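Local coordinates for HTH cro/C1-type domain-containing protein (Thermotoga maritima, PDB 2WUS), which probably helps tie the actin-like protein MreB to the cell membrane as RodZ, through an N-terminal helix-turn-helix domain of a family generally assigned to DNA binding, at residues S2-T11 / L73-E85. Numbering follows the deposited sequence.
Sequences SEKWKELGET and LKLYEEGKEEVAE
Trp5 sets its CG anti to its own carbonyl carbon (chi1 -75°), which carries the indole across to Tyr76, while Glu82 extends with CG anti to its backbone N (chi1 180°) and lays its carboxylate at the start of helix 3-11. The two helices run antiparallel at 154°, their axes 7.9 Å apart, and pack most closely where Lys4 faces Gly79. A side chain at Gly79 would run into the indole; without one, the ring can lie against the backbone. There Trp5 NE1 donates to Tyr76 O at 3.0 Å, with the acceptor in the indole plane and the donor on a carbonyl lone pair. The same hydrogen bond helps fix the rotation of the indole, which lies nearly parallel to the Tyr76 ring but is slid so far that CZ2 meets Tyr76 CE1 (3.6 Å) with little overlap. Leu45 touches both aromatics, and helix 51-64 lies against Tyr76. Farther along, Leu75 is branched and apolar, so its CD1 can pack on Leu8 CD2 (4.1 Å) while CD2 lies across the carboxylate end of Glu7. Lys4 is a knob among Leu75, Glu78, Gly79 and Glu82: its CG rests on Leu75 CD2 (3.7 Å), and its bent chain brings NZ to Glu78 OE2 (2.8 Å), a salt bridge in a network with Glu7 and Lys74. Replacing it by an alanine would probably open a gap beside Leu75 and leave Glu78 without its cross-helix partner. Glu82 OE2 accepts from Lys4 N (3.1 Å) on its syn side, tilted out of the carboxylate plane; this first-turn N-H has no acceptor one turn earlier in its own helix, so an acid suits it. Such a carboxylate would probably interact favourably with the helix dipole, so charge at the surface and aromatics beneath join the domain's first and last helices.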
ATOM      1  N   SER C   2      -4.740 -29.281  -2.071  1.00 72.59           N
ATOM      2  CA  SER C   2      -4.273 -30.455  -1.336  1.00 77.05           C
ATOM      3  C   SER C   2      -3.735 -31.513  -2.296  1.00 75.54           C
ATOM      4  O   SER C   2      -2.532 -31.781  -2.329  1.00 79.26           O
ATOM      5  CB  SER C   2      -5.389 -31.032  -0.459  1.00 78.72           C
ATOM      6  OG  SER C   2      -4.931 -32.147   0.288  1.00 74.43           O
ATOM      7  N   GLU C   3      -4.620 -32.124  -3.073  1.00 69.61           N
ATOM      8  CA  GLU C   3      -4.162 -32.983  -4.153  1.00 65.16           C
ATOM      9  C   GLU C   3      -3.509 -32.082  -5.184  1.00 59.28           C
ATOM     10  O   GLU C   3      -2.454 -32.400  -5.724  1.00 59.98           O
ATOM     11  CB  GLU C   3      -5.317 -33.789  -4.753  1.00 71.07           C
ATOM     12  CG  GLU C   3      -5.517 -35.168  -4.102  1.00 85.11           C
ATOM     13  CD  GLU C   3      -5.252 -35.175  -2.593  1.00 91.38           C
ATOM     14  OE1 GLU C   3      -4.482 -36.050  -2.128  1.00 94.56           O
ATOM     15  OE2 GLU C   3      -5.807 -34.313  -1.872  1.00 83.80           O
ATOM     16  N   LYS C   4      -4.124 -30.928  -5.417  1.00 53.00           N
ATOM     17  CA  LYS C   4      -3.566 -29.934  -6.323  1.00 44.27           C
ATOM     18  C   LYS C   4      -2.246 -29.322  -5.830  1.00 34.80           C
ATOM     19  O   LYS C   4      -1.403 -28.942  -6.645  1.00 32.17           O
ATOM     20  CB  LYS C   4      -4.594 -28.843  -6.612  1.00 51.11           C
ATOM     21  CG  LYS C   4      -5.118 -28.890  -8.031  1.00 60.50           C
ATOM     22  CD  LYS C   4      -6.620 -29.076  -8.067  1.00 66.46           C
ATOM     23  CE  LYS C   4      -7.043 -29.851  -9.311  1.00 73.02           C
ATOM     24  NZ  LYS C   4      -6.436 -29.310 -10.561  1.00 74.22           N
ATOM     25  N   TRP C   5      -2.075 -29.215  -4.510  1.00 25.75           N
ATOM     26  CA  TRP C   5      -0.794 -28.802  -3.927  1.00 22.30           C
ATOM     27  C   TRP C   5       0.273 -29.869  -4.215  1.00 32.36           C
ATOM     28  O   TRP C   5       1.396 -29.556  -4.624  1.00 27.21           O
ATOM     29  CB  TRP C   5      -0.899 -28.602  -2.409  1.00 11.86           C
ATOM     30  CG  TRP C   5      -1.598 -27.361  -1.938  1.00 35.26           C
ATOM     31  CD1 TRP C   5      -2.088 -26.339  -2.712  1.00 40.68           C
ATOM     32  CD2 TRP C   5      -1.895 -26.989  -0.583  1.00 31.90           C
ATOM     33  NE1 TRP C   5      -2.663 -25.371  -1.919  1.00 36.51           N
ATOM     34  CE2 TRP C   5      -2.547 -25.761  -0.592  1.00 32.45           C
ATOM     35  CE3 TRP C   5      -1.649 -27.609   0.658  1.00 39.56           C
ATOM     36  CZ2 TRP C   5      -2.968 -25.108   0.560  1.00 29.21           C
ATOM     37  CZ3 TRP C   5      -2.072 -26.962   1.811  1.00 37.96           C
ATOM     38  CH2 TRP C   5      -2.719 -25.731   1.755  1.00 27.32           C
ATOM     39  N   LYS C   6      -0.089 -31.131  -3.981  1.00 38.60           N
ATOM     40  CA  LYS C   6       0.817 -32.248  -4.200  1.00 34.49           C
ATOM     41  C   LYS C   6       1.342 -32.215  -5.623  1.00 27.12           C
ATOM     42  O   LYS C   6       2.539 -32.352  -5.855  1.00 27.08           O
ATOM     43  CB  LYS C   6       0.112 -33.574  -3.932  1.00 40.60           C
ATOM     44  CG  LYS C   6       0.007 -33.943  -2.464  1.00 51.90           C
ATOM     45  CD  LYS C   6      -0.426 -35.399  -2.299  1.00 57.29           C
ATOM     46  CE  LYS C   6      -0.684 -35.731  -0.843  1.00 66.85           C
ATOM     47  NZ  LYS C   6       0.546 -35.570  -0.020  1.00 75.80           N
ATOM     48  N   GLU C   7       0.431 -32.022  -6.568  1.00 12.90           N
ATOM     49  CA  GLU C   7       0.774 -31.906  -7.977  1.00 25.98           C
ATOM     50  C   GLU C   7       1.573 -30.632  -8.224  1.00 31.50           C
ATOM     51  O   GLU C   7       2.321 -30.517  -9.196  1.00 18.47           O
ATOM     52  CB  GLU C   7      -0.496 -31.911  -8.825  1.00 21.30           C
ATOM     53  CG  GLU C   7      -0.999 -30.539  -9.192  1.00 43.22           C
ATOM     54  CD  GLU C   7      -2.280 -30.592 -10.014  1.00 66.87           C
ATOM     55  OE1 GLU C   7      -3.297 -31.116  -9.494  1.00 71.84           O
ATOM     56  OE2 GLU C   7      -2.269 -30.111 -11.176  1.00 68.91           O
ATOM     57  N   LEU C   8       1.397 -29.670  -7.328  1.00 37.94           N
ATOM     58  CA  LEU C   8       2.170 -28.452  -7.366  1.00 34.81           C
ATOM     59  C   LEU C   8       3.619 -28.830  -7.126  1.00 31.25           C
ATOM     60  O   LEU C   8       4.444 -28.751  -8.029  1.00 28.37           O
ATOM     61  CB  LEU C   8       1.695 -27.504  -6.272  1.00 35.73           C
ATOM     62  CG  LEU C   8       1.891 -26.004  -6.481  1.00 33.81           C
ATOM     63  CD1 LEU C   8       2.395 -25.390  -5.199  1.00 12.69           C
ATOM     64  CD2 LEU C   8       2.842 -25.734  -7.640  1.00 41.70           C
ATOM     65  N   GLY C   9       3.915 -29.252  -5.902  1.00 34.78           N
ATOM     66  CA  GLY C   9       5.260 -29.639  -5.516  1.00 28.64           C
ATOM     67  C   GLY C   9       5.839 -30.718  -6.411  1.00 37.92           C
ATOM     68  O   GLY C   9       7.059 -30.807  -6.593  1.00 35.86           O
ATOM     69  N   GLU C  10       4.964 -31.540  -6.982  1.00 39.24           N
ATOM     70  CA  GLU C  10       5.406 -32.588  -7.887  1.00 42.99           C
ATOM     71  C   GLU C  10       5.996 -31.979  -9.142  1.00 40.98           C
ATOM     72  O   GLU C  10       6.955 -32.501  -9.692  1.00 48.96           O
ATOM     73  CB  GLU C  10       4.253 -33.503  -8.257  1.00 56.32           C
ATOM     74  CG  GLU C  10       4.552 -34.982  -8.146  1.00 69.91           C
ATOM     75  CD  GLU C  10       3.312 -35.821  -8.428  1.00 89.72           C
ATOM     76  OE1 GLU C  10       2.767 -35.733  -9.555  1.00 87.66           O
ATOM     77  OE2 GLU C  10       2.870 -36.560  -7.520  1.00 99.69           O
ATOM     78  N   THR C  11       5.427 -30.872  -9.601  1.00 33.99           N
ATOM     79  CA  THR C  11       5.945 -30.243 -10.805  1.00 33.92           C
ATOM     80  C   THR C  11       7.277 -29.583 -10.501  1.00 28.45           C
ATOM     81  O   THR C  11       8.208 -29.639 -11.313  1.00 27.09           O
ATOM     82  CB  THR C  11       4.966 -29.211 -11.397  1.00 42.14           C
ATOM     83  OG1 THR C  11       3.673 -29.805 -11.532  1.00 43.99           O
ATOM     84  CG2 THR C  11       5.439 -28.745 -12.773  1.00 45.09           C
ATOM     85  N   LEU C  73       0.816 -20.370  -9.175  1.00 33.23           N
ATOM     86  CA  LEU C  73      -0.017 -19.732  -8.153  1.00 30.98           C
ATOM     87  C   LEU C  73      -1.460 -20.192  -8.297  1.00 36.10           C
ATOM     88  O   LEU C  73      -2.129 -20.493  -7.302  1.00 28.36           O
ATOM     89  CB  LEU C  73       0.066 -18.208  -8.230  1.00 40.36           C
ATOM     90  CG  LEU C  73       1.325 -17.603  -7.597  1.00 63.53           C
ATOM     91  CD1 LEU C  73       1.417 -16.102  -7.841  1.00 69.66           C
ATOM     92  CD2 LEU C  73       1.394 -17.909  -6.100  1.00 68.03           C
ATOM     93  N   LYS C  74      -1.923 -20.259  -9.545  1.00 35.97           N
ATOM     94  CA  LYS C  74      -3.245 -20.779  -9.862  1.00 34.72           C
ATOM     95  C   LYS C  74      -3.463 -22.127  -9.170  1.00 33.22           C
ATOM     96  O   LYS C  74      -4.461 -22.329  -8.489  1.00 34.48           O
ATOM     97  CB  LYS C  74      -3.419 -20.907 -11.379  1.00 40.08           C
ATOM     98  CG  LYS C  74      -4.861 -20.861 -11.863  1.00 41.98           C
ATOM     99  CD  LYS C  74      -5.245 -22.143 -12.592  1.00 57.47           C
ATOM    100  CE  LYS C  74      -6.737 -22.158 -12.951  1.00 67.16           C
ATOM    101  NZ  LYS C  74      -7.159 -23.379 -13.714  1.00 64.29           N
ATOM    102  N   LEU C  75      -2.523 -23.049  -9.339  1.00 31.47           N
ATOM    103  CA  LEU C  75      -2.596 -24.318  -8.632  1.00 29.97           C
ATOM    104  C   LEU C  75      -2.680 -24.090  -7.131  1.00 33.09           C
ATOM    105  O   LEU C  75      -3.546 -24.659  -6.466  1.00 35.80           O
ATOM    106  CB  LEU C  75      -1.377 -25.183  -8.933  1.00 30.11           C
ATOM    107  CG  LEU C  75      -1.435 -26.124 -10.121  1.00 27.02           C
ATOM    108  CD1 LEU C  75      -0.130 -26.892 -10.183  1.00 32.60           C
ATOM    109  CD2 LEU C  75      -2.606 -27.064  -9.950  1.00 24.49           C
ATOM    110  N   TYR C  76      -1.775 -23.274  -6.588  1.00 22.13           N
ATOM    111  CA  TYR C  76      -1.783 -23.082  -5.151  1.00 23.74           C
ATOM    112  C   TYR C  76      -3.190 -22.689  -4.726  1.00 27.91           C
ATOM    113  O   TYR C  76      -3.689 -23.169  -3.714  1.00 31.88           O
ATOM    114  CB  TYR C  76      -0.745 -22.060  -4.656  1.00 18.41           C
ATOM    115  CG  TYR C  76      -0.949 -21.714  -3.185  1.00 26.23           C
ATOM    116  CD1 TYR C  76      -0.789 -22.679  -2.203  1.00 44.10           C
ATOM    117  CD2 TYR C  76      -1.339 -20.443  -2.781  1.00 30.85           C
ATOM    118  CE1 TYR C  76      -0.993 -22.393  -0.860  1.00 49.83           C
ATOM    119  CE2 TYR C  76      -1.544 -20.148  -1.434  1.00 44.99           C
ATOM    120  CZ  TYR C  76      -1.368 -21.132  -0.478  1.00 50.76           C
ATOM    121  OH  TYR C  76      -1.566 -20.874   0.863  1.00 52.59           O
ATOM    122  N   GLU C  77      -3.840 -21.848  -5.526  1.00 33.06           N
ATOM    123  CA  GLU C  77      -5.148 -21.298  -5.149  1.00 43.76           C
ATOM    124  C   GLU C  77      -6.309 -22.284  -5.322  1.00 34.33           C
ATOM    125  O   GLU C  77      -7.241 -22.296  -4.517  1.00 19.79           O
ATOM    126  CB  GLU C  77      -5.430 -19.968  -5.867  1.00 51.75           C
ATOM    127  CG  GLU C  77      -6.081 -18.899  -4.971  1.00 67.43           C
ATOM    128  CD  GLU C  77      -5.114 -18.292  -3.954  1.00 76.65           C
ATOM    129  OE1 GLU C  77      -4.265 -17.467  -4.356  1.00 76.29           O
ATOM    130  OE2 GLU C  77      -5.211 -18.629  -2.752  1.00 81.62           O
ATOM    131  N   GLU C  78      -6.249 -23.109  -6.362  1.00 40.65           N
ATOM    132  CA  GLU C  78      -7.178 -24.222  -6.474  1.00 43.93           C
ATOM    133  C   GLU C  78      -7.012 -25.059  -5.210  1.00 43.10           C
ATOM    134  O   GLU C  78      -7.983 -25.549  -4.634  1.00 44.60           O
ATOM    135  CB  GLU C  78      -6.862 -25.095  -7.693  1.00 52.13           C
ATOM    136  CG  GLU C  78      -6.840 -24.399  -9.054  1.00 66.97           C
ATOM    137  CD  GLU C  78      -6.520 -25.369 -10.201  1.00 81.34           C
ATOM    138  OE1 GLU C  78      -5.959 -24.934 -11.234  1.00 83.17           O
ATOM    139  OE2 GLU C  78      -6.822 -26.576 -10.067  1.00 85.54           O
ATOM    140  N   GLY C  79      -5.763 -25.216  -4.782  1.00 34.85           N
ATOM    141  CA  GLY C  79      -5.457 -26.071  -3.654  1.00 38.72           C
ATOM    142  C   GLY C  79      -6.142 -25.593  -2.393  1.00 49.55           C
ATOM    143  O   GLY C  79      -6.564 -26.390  -1.554  1.00 51.34           O
ATOM    144  N   LYS C  80      -6.250 -24.277  -2.261  1.00 54.82           N
ATOM    145  CA  LYS C  80      -6.820 -23.676  -1.068  1.00 59.28           C
ATOM    146  C   LYS C  80      -8.319 -23.941  -1.056  1.00 61.48           C
ATOM    147  O   LYS C  80      -8.870 -24.380  -0.046  1.00 60.42           O
ATOM    148  CB  LYS C  80      -6.521 -22.171  -1.026  1.00 65.98           C
ATOM    149  CG  LYS C  80      -6.797 -21.507   0.320  1.00 75.75           C
ATOM    150  CD  LYS C  80      -6.620 -19.993   0.255  1.00 84.05           C
ATOM    151  CE  LYS C  80      -7.370 -19.309   1.396  1.00 90.40           C
ATOM    152  NZ  LYS C  80      -7.372 -17.822   1.276  1.00 92.63           N
ATOM    153  N   GLU C  81      -8.964 -23.691  -2.194  1.00 59.68           N
ATOM    154  CA  GLU C  81     -10.395 -23.931  -2.348  1.00 53.95           C
ATOM    155  C   GLU C  81     -10.685 -25.426  -2.274  1.00 50.74           C
ATOM    156  O   GLU C  81     -11.816 -25.835  -2.017  1.00 49.97           O
ATOM    157  CB  GLU C  81     -10.897 -23.348  -3.675  1.00 65.26           C
ATOM    158  CG  GLU C  81     -11.978 -22.275  -3.532  1.00 83.05           C
ATOM    159  CD  GLU C  81     -12.177 -21.459  -4.809  1.00 93.55           C
ATOM    160  OE1 GLU C  81     -13.325 -21.029  -5.082  1.00 95.41           O
ATOM    161  OE2 GLU C  81     -11.183 -21.250  -5.540  1.00 92.50           O
ATOM    162  N   GLU C  82      -9.655 -26.242  -2.489  1.00 56.49           N
ATOM    163  CA  GLU C  82      -9.790 -27.696  -2.360  1.00 63.32           C
ATOM    164  C   GLU C  82      -9.830 -28.168  -0.900  1.00 65.37           C
ATOM    165  O   GLU C  82     -10.341 -29.247  -0.604  1.00 62.02           O
ATOM    166  CB  GLU C  82      -8.689 -28.432  -3.134  1.00 59.21           C
ATOM    167  CG  GLU C  82      -8.778 -29.953  -3.023  1.00 65.69           C
ATOM    168  CD  GLU C  82      -7.965 -30.682  -4.086  1.00 80.23           C
ATOM    169  OE1 GLU C  82      -8.307 -31.849  -4.386  1.00 83.45           O
ATOM    170  OE2 GLU C  82      -6.994 -30.095  -4.623  1.00 86.79           O
ATOM    171  N   VAL C  83      -9.285 -27.363   0.007  1.00 69.40           N
ATOM    172  CA  VAL C  83      -9.409 -27.642   1.433  1.00 68.92           C
ATOM    173  C   VAL C  83     -10.647 -26.919   1.960  1.00 69.16           C
ATOM    174  O   VAL C  83     -11.345 -27.402   2.856  1.00 74.70           O
ATOM    175  CB  VAL C  83      -8.173 -27.179   2.217  1.00 63.03           C
ATOM    176  CG1 VAL C  83      -8.271 -27.649   3.656  1.00 63.36           C
ATOM    177  CG2 VAL C  83      -6.900 -27.703   1.563  1.00 59.50           C
ATOM    178  N   ALA C  84     -10.905 -25.751   1.380  1.00 59.05           N
ATOM    179  CA  ALA C  84     -12.093 -24.969   1.671  1.00 52.68           C
ATOM    180  C   ALA C  84     -13.345 -25.822   1.481  1.00 67.97           C
ATOM    181  O   ALA C  84     -13.997 -26.211   2.458  1.00 66.26           O
ATOM    182  CB  ALA C  84     -12.141 -23.742   0.760  1.00 38.66           C
ATOM    183  N   GLU C  85     -13.671 -26.099   0.215  1.00 74.36           N
ATOM    184  CA  GLU C  85     -14.806 -26.944  -0.155  1.00 77.74           C
ATOM    185  C   GLU C  85     -14.894 -28.149   0.789  1.00 77.93           C
ATOM    186  O   GLU C  85     -15.989 -28.620   1.102  1.00 82.29           O
ATOM    187  CB  GLU C  85     -14.686 -27.395  -1.632  1.00 84.18           C
ATOM    188  CG  GLU C  85     -15.882 -28.205  -2.195  1.00 89.07           C
ATOM    189  CD  GLU C  85     -15.670 -28.725  -3.632  1.00 85.88           C
ATOM    190  OE1 GLU C  85     -16.300 -29.747  -4.001  1.00 84.88           O
ATOM    191  OE2 GLU C  85     -14.883 -28.118  -4.392  1.00 80.39           O
TER